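Local coordinates for protein replicative DNA helicase (PDB 6OWN) that probably excises itself from the DnaB helicase precursor by protein splicing and joins the flanking sequences, a reaction reversibly inhibited by zinc, at residues Y49-D55 with V103-R109; H84-S88 with M134-H138. One frame throughout, in Å; residues are numbered along the deposited sequence.

How the contacts relate
From the N terminus the chain passes through 49-55, then 84-88, 103-109 and 134-138, so the two contacts alternate and their loops cross. Contact 1 closes the first loop, when strand 103-111 returns antiparallel to strand 48-53. Contact 2 closes the second, when the C-terminal strand 135-138 packs against 84-88. The sheet containing contact 1 has strand 84-85 at its edge, beside 103-111, and there the contacts meet: Thr85 N lies 3.2 Å from Val103 O, a probable hydrogen bond. Asp55 OD2 also packs against Val135 CG2 at 3.8 Å. Together they tie the four-stranded sheet to the hairpin 127-130/135-138, which carries the C-terminal end of the intein.

Contact 1. Residues Y49-D55 with V103-R109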
loop_
_atom_site.group_PDB
_atom_site.type_symbol
_atom_site.label_atom_id
_atom_site.label_comp_id
_atom_site.label_asym_id
_atom_site.label_seq_id
_atom_site.Cartn_x
_atom_site.Cartn_y
_atom_site.Cartn_z
ATOM N N TYR A 49 -8.190 -6.890 5.407
ATOM C CA TYR A 49 -7.107 -7.737 5.882
ATOM C C TYR A 49 -6.088 -6.867 6.609
ATOM O O TYR A 49 -5.924 -5.691 6.285
ATOM C CB TYR A 49 -6.379 -8.462 4.732
ATOM C CG TYR A 49 -7.182 -9.518 4.017
ATOM C CD1 TYR A 49 -8.188 -9.171 3.125
ATOM C CD2 TYR A 49 -6.913 -10.867 4.212
ATOM C CE1 TYR A 49 -8.933 -10.147 2.476
ATOM C CE2 TYR A 49 -7.644 -11.846 3.560
ATOM C CZ TYR A 49 -8.648 -11.485 2.699
ATOM O OH TYR A 49 -9.370 -12.462 2.047
ATOM N N VAL A 50 -5.411 -7.461 7.589
ATOM C CA VAL A 50 -4.170 -6.928 8.132
ATOM C C VAL A 50 -3.016 -7.702 7.509
ATOM O O VAL A 50 -3.019 -8.940 7.489
ATOM C CB VAL A 50 -4.120 -7.025 9.668
ATOM C CG1 VAL A 50 -2.969 -6.165 10.194
ATOM C CG2 VAL A 50 -5.426 -6.585 10.283
ATOM N N VAL A 51 -2.041 -6.978 6.980
ATOM C CA VAL A 51 -0.802 -7.563 6.488
ATOM C C VAL A 51 0.291 -7.137 7.454
ATOM O O VAL A 51 0.519 -5.937 7.646
ATOM C CB VAL A 51 -0.491 -7.114 5.051
ATOM C CG1 VAL A 51 0.736 -7.824 4.508
ATOM C CG2 VAL A 51 -1.697 -7.362 4.137
ATOM N N GLU A 52 0.941 -8.106 8.089
ATOM C CA GLU A 52 2.028 -7.830 9.019
ATOM C C GLU A 52 3.371 -8.089 8.348
ATOM O O GLU A 52 3.521 -9.060 7.603
ATOM C CB GLU A 52 1.882 -8.676 10.286
ATOM C CG GLU A 52 0.706 -8.236 11.144
ATOM C CD GLU A 52 0.393 -9.213 12.264
ATOM O OE1 GLU A 52 1.057 -10.272 12.340
ATOM O OE2 GLU A 52 -0.525 -8.920 13.060
ATOM N N PHE A 53 4.340 -7.205 8.600
ATOM C CA PHE A 53 5.636 -7.249 7.935
ATOM C C PHE A 53 6.771 -7.440 8.936
ATOM O O PHE A 53 6.659 -7.119 10.126
ATOM C CB PHE A 53 5.905 -5.973 7.129
ATOM C CG PHE A 53 4.874 -5.686 6.083
ATOM C CD1 PHE A 53 4.932 -6.294 4.847
ATOM C CD2 PHE A 53 3.849 -4.795 6.337
ATOM C CE1 PHE A 53 3.982 -6.032 3.880
ATOM C CE2 PHE A 53 2.888 -4.542 5.377
ATOM C CZ PHE A 53 2.961 -5.152 4.145
ATOM N N SER A 54 7.887 -7.949 8.409
ATOM C CA SER A 54 9.059 -8.267 9.214
ATOM C C SER A 54 9.760 -7.030 9.764
ATOM O O SER A 54 10.561 -7.155 10.689
ATOM C CB SER A 54 10.049 -9.088 8.378
ATOM O OG SER A 54 10.396 -8.383 7.192
ATOM N N ASP A 55 9.505 -5.846 9.219
ATOM C CA ASP A 55 10.079 -4.637 9.802
ATOM C C ASP A 55 9.285 -4.141 11.009
ATOM O O ASP A 55 9.523 -3.028 11.479
ATOM C CB ASP A 55 10.165 -3.535 8.741
ATOM C CG ASP A 55 8.792 -3.146 8.198
ATOM O OD1 ASP A 55 7.798 -3.750 8.628
ATOM O OD2 ASP A 55 8.700 -2.242 7.348
ATOM N N VAL A 103 11.536 -6.241 2.577
ATOM C CA VAL A 103 10.712 -6.575 3.730
ATOM C C VAL A 103 9.920 -7.842 3.429
ATOM O O VAL A 103 9.494 -8.077 2.287
ATOM C CB VAL A 103 9.794 -5.388 4.076
ATOM C CG1 VAL A 103 8.623 -5.825 4.917
ATOM C CG2 VAL A 103 10.578 -4.298 4.777
ATOM N N GLN A 104 9.738 -8.682 4.446
ATOM C CA GLN A 104 9.013 -9.939 4.314
ATOM C C GLN A 104 7.644 -9.856 4.985
ATOM O O GLN A 104 7.505 -9.281 6.067
ATOM C CB GLN A 104 9.824 -11.083 4.926
ATOM C CG GLN A 104 9.170 -12.449 4.822
ATOM C CD GLN A 104 10.036 -13.550 5.416
ATOM O OE1 GLN A 104 9.799 -14.734 5.192
ATOM N NE2 GLN A 104 11.050 -13.157 6.173
ATOM N N ILE A 105 6.641 -10.447 4.344
ATOM C CA ILE A 105 5.321 -10.607 4.943
ATOM C C ILE A 105 5.386 -11.738 5.962
ATOM O O ILE A 105 5.760 -12.866 5.632
ATOM C CB ILE A 105 4.258 -10.889 3.874
ATOM C CG1 ILE A 105 4.082 -9.667 2.965
ATOM C CG2 ILE A 105 2.935 -11.319 4.519
ATOM C CD1 ILE A 105 3.543 -10.012 1.617
ATOM N N THR A 106 5.023 -11.444 7.206
ATOM C CA THR A 106 5.055 -12.472 8.234
ATOM C C THR A 106 3.680 -13.032 8.580
ATOM O O THR A 106 3.605 -14.151 9.094
ATOM C CB THR A 106 5.732 -11.931 9.497
ATOM O OG1 THR A 106 5.047 -10.756 9.940
ATOM C CG2 THR A 106 7.175 -11.563 9.193
ATOM N N ALA A 107 2.597 -12.310 8.300
ATOM C CA ALA A 107 1.268 -12.855 8.541
ATOM C C ALA A 107 0.241 -12.068 7.735
ATOM O O ALA A 107 0.458 -10.901 7.403
ATOM C CB ALA A 107 0.903 -12.833 10.031
ATOM N N VAL A 108 -0.866 -12.736 7.411
ATOM C CA VAL A 108 -2.015 -12.135 6.737
ATOM C C VAL A 108 -3.273 -12.728 7.347
ATOM O O VAL A 108 -3.421 -13.954 7.392
ATOM C CB VAL A 108 -2.025 -12.395 5.214
ATOM C CG1 VAL A 108 -3.235 -11.726 4.585
ATOM C CG2 VAL A 108 -0.747 -11.919 4.545
ATOM N N ARG A 109 -4.196 -11.874 7.785
ATOM C CA ARG A 109 -5.457 -12.383 8.299
ATOM C C ARG A 109 -6.564 -11.380 7.995
ATOM O O ARG A 109 -6.310 -10.192 7.768
ATOM C CB ARG A 109 -5.380 -12.675 9.803
ATOM C CG ARG A 109 -5.231 -11.429 10.637
ATOM C CD ARG A 109 -5.324 -11.657 12.138
ATOM N NE ARG A 109 -5.262 -10.344 12.777
ATOM C CZ ARG A 109 -4.130 -9.701 13.042
ATOM N NH1 ARG A 109 -2.963 -10.268 12.766
ATOM N NH2 ARG A 109 -4.172 -8.500 13.587
HETATM O O HOH W 1 3.494 -11.414 11.893
#
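The salt bridge between Glu52 OE2 and Arg109 NH1 (2.8 Å) is the one salt bridge between these segments; it lies along the face that also carries Val50 and Ala107. The other carboxylate oxygen, Glu52 OE1, accepts a hydrogen bond from a water at 2.7 Å, and Thr106 OG1 is 2.6 Å from the same water. Beneath these side chains the backbones pair antiparallel. Val50 N donates to Arg109 O (2.9 Å) and Arg109 N returns to Val50 O (3.2 Å), while Glu52 N reaches Ala107 O at 2.9 Å. Glu52 O takes Thr106 N at 2.8 Å and only weakly Ala107 N at 3.4 Å. Past this point Ser54 N donates to Gln104 O (2.7 Å), and Ser54 OG accepts Gln104 N (2.8 Å), its hydroxyl extending the pairing beyond the strand end. On the opposite face, Phe53 CE1 packs on Ile105 CG1 at 3.7 Å and Val51 CG1 on the same Ile105 CG1 at 4.1 Å. Beyond the pairing, Val103 CG1 reaches Phe53 CB at 3.5 Å. Strand 58-62 flanks 48-53. With Thr106 and Ala107 both facing Glu52, the pairing contains a classic beta bulge, shifting the register by one residue, within an antiparallel sheet of the all-beta intein (HINT) fold.

Contact 2. Residues H84-S88 with M134-H138; sequences HTVVS and MVPTH
Residues 84-88 run extended through the weakly bonded strand 84-85 and on to Val86, then bend at Val87 (phi/psi -109/-9). Met134 is left-handed (59/49) and forms a G1 beta bulge with Val135 opposite Ala130; from Val135 the chain continues as a strand to His138, through a trans Pro136 with a C-gamma exo ring. The nearest CA atoms are those of Thr85 and Pro136, 6.2 Å apart, and no hydrogen bond joins the segments. Packing against the proline holds the contact: Val87 (chi1 m) brings CG1 to 3.6 Å from Pro136 CG, and Val86 O lies 4.2 Å from Pro136 CB. An edge strand of one sheet thus meets the C-terminal beta hairpin 127-130/135-138 of the intein fold, in which His138 is the penultimate residue. Thr85 OG1 also takes part, through van der Waals contact alone: with chi1 p it lies 3.3 Å from Val135 CG1 (Val135 chi1 t) and 3.8 Å from Pro136 CD. Both Thr85 OG1 and Pro136 O are buried here without a hydrogen-bond partner.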
loop_
_atom_site.group_PDB
_atom_site.type_symbol
_atom_site.label_atom_id
_atom_site.label_comp_id
_atom_site.label_asym_id
_atom_site.label_seq_id
_atom_site.Cartn_x
_atom_site.Cartn_y
_atom_site.Cartn_z
ATOM N N HIS A 84 7.806 -11.654 -0.055
ATOM C CA HIS A 84 8.395 -10.340 0.144
ATOM C C HIS A 84 7.713 -9.341 -0.783
ATOM O O HIS A 84 7.148 -9.713 -1.815
ATOM C CB HIS A 84 9.911 -10.348 -0.137
ATOM C CG HIS A 84 10.673 -11.383 0.635
ATOM N ND1 HIS A 84 10.458 -12.736 0.482
ATOM C CD2 HIS A 84 11.656 -11.260 1.557
ATOM C CE1 HIS A 84 11.265 -13.401 1.288
ATOM N NE2 HIS A 84 12.005 -12.528 1.949
ATOM N N THR A 85 7.771 -8.063 -0.410
ATOM C CA THR A 85 7.331 -6.976 -1.277
ATOM C C THR A 85 8.570 -6.271 -1.816
ATOM O O THR A 85 9.344 -5.695 -1.045
ATOM C CB THR A 85 6.422 -5.992 -0.536
ATOM O OG1 THR A 85 7.094 -5.514 0.631
ATOM C CG2 THR A 85 5.127 -6.673 -0.118
ATOM N N VAL A 86 8.758 -6.321 -3.134
ATOM C CA VAL A 86 10.001 -5.915 -3.771
ATOM C C VAL A 86 9.714 -4.834 -4.807
ATOM O O VAL A 86 8.574 -4.617 -5.214
ATOM C CB VAL A 86 10.725 -7.102 -4.426
ATOM C CG1 VAL A 86 11.050 -8.160 -3.394
ATOM C CG2 VAL A 86 9.863 -7.676 -5.529
ATOM N N VAL A 87 10.781 -4.166 -5.244
ATOM C CA VAL A 87 10.684 -3.128 -6.267
ATOM C C VAL A 87 11.271 -3.556 -7.604
ATOM O O VAL A 87 11.096 -2.830 -8.597
ATOM C CB VAL A 87 11.347 -1.813 -5.803
ATOM C CG1 VAL A 87 10.787 -1.375 -4.465
ATOM C CG2 VAL A 87 12.863 -1.973 -5.724
ATOM N N SER A 88 11.959 -4.693 -7.667
ATOM C CA SER A 88 12.528 -5.182 -8.923
ATOM C C SER A 88 12.797 -6.682 -8.849
ATOM O O SER A 88 13.882 -7.146 -9.204
ATOM C CB SER A 88 13.819 -4.431 -9.265
ATOM N N MET A 134 7.504 2.270 5.071
ATOM C CA MET A 134 7.727 2.676 3.682
ATOM C C MET A 134 7.870 1.462 2.760
ATOM O O MET A 134 8.779 1.372 1.935
ATOM C CB MET A 134 8.943 3.602 3.572
ATOM C CG MET A 134 8.902 4.771 4.550
ATOM S SD MET A 134 9.985 6.091 3.981
ATOM C CE MET A 134 9.880 7.233 5.357
ATOM N N VAL A 135 6.932 0.535 2.897
ATOM C CA VAL A 135 6.897 -0.711 2.137
ATOM C C VAL A 135 6.378 -0.435 0.728
ATOM O O VAL A 135 5.446 0.361 0.555
ATOM C CB VAL A 135 6.025 -1.743 2.875
ATOM C CG1 VAL A 135 5.622 -2.880 1.961
ATOM C CG2 VAL A 135 6.769 -2.260 4.100
ATOM N N PRO A 136 6.943 -1.058 -0.305
ATOM C CA PRO A 136 6.429 -0.837 -1.662
ATOM C C PRO A 136 5.072 -1.488 -1.848
ATOM O O PRO A 136 4.847 -2.621 -1.423
ATOM C CB PRO A 136 7.476 -1.507 -2.561
ATOM C CG PRO A 136 8.633 -1.821 -1.673
ATOM C CD PRO A 136 8.114 -1.946 -0.291
ATOM N N THR A 137 4.171 -0.775 -2.514
ATOM C CA THR A 137 2.874 -1.357 -2.829
ATOM C C THR A 137 2.417 -0.815 -4.178
ATOM O O THR A 137 2.918 0.201 -4.672
ATOM C CB THR A 137 1.860 -1.087 -1.699
ATOM O OG1 THR A 137 0.719 -1.949 -1.836
ATOM C CG2 THR A 137 1.415 0.371 -1.677
ATOM N N HIS A 138 1.474 -1.521 -4.785
ATOM C CA HIS A 138 1.089 -1.285 -6.171
ATOM C C HIS A 138 -0.223 -0.511 -6.217
ATOM O O HIS A 138 -1.105 -0.725 -5.384
ATOM C CB HIS A 138 0.963 -2.626 -6.898
ATOM C CG HIS A 138 0.810 -2.521 -8.381
ATOM N ND1 HIS A 138 -0.372 -2.136 -8.979
ATOM C CD2 HIS A 138 1.665 -2.813 -9.389
ATOM C CE1 HIS A 138 -0.226 -2.165 -10.293
ATOM N NE2 HIS A 138 0.998 -2.576 -10.566
#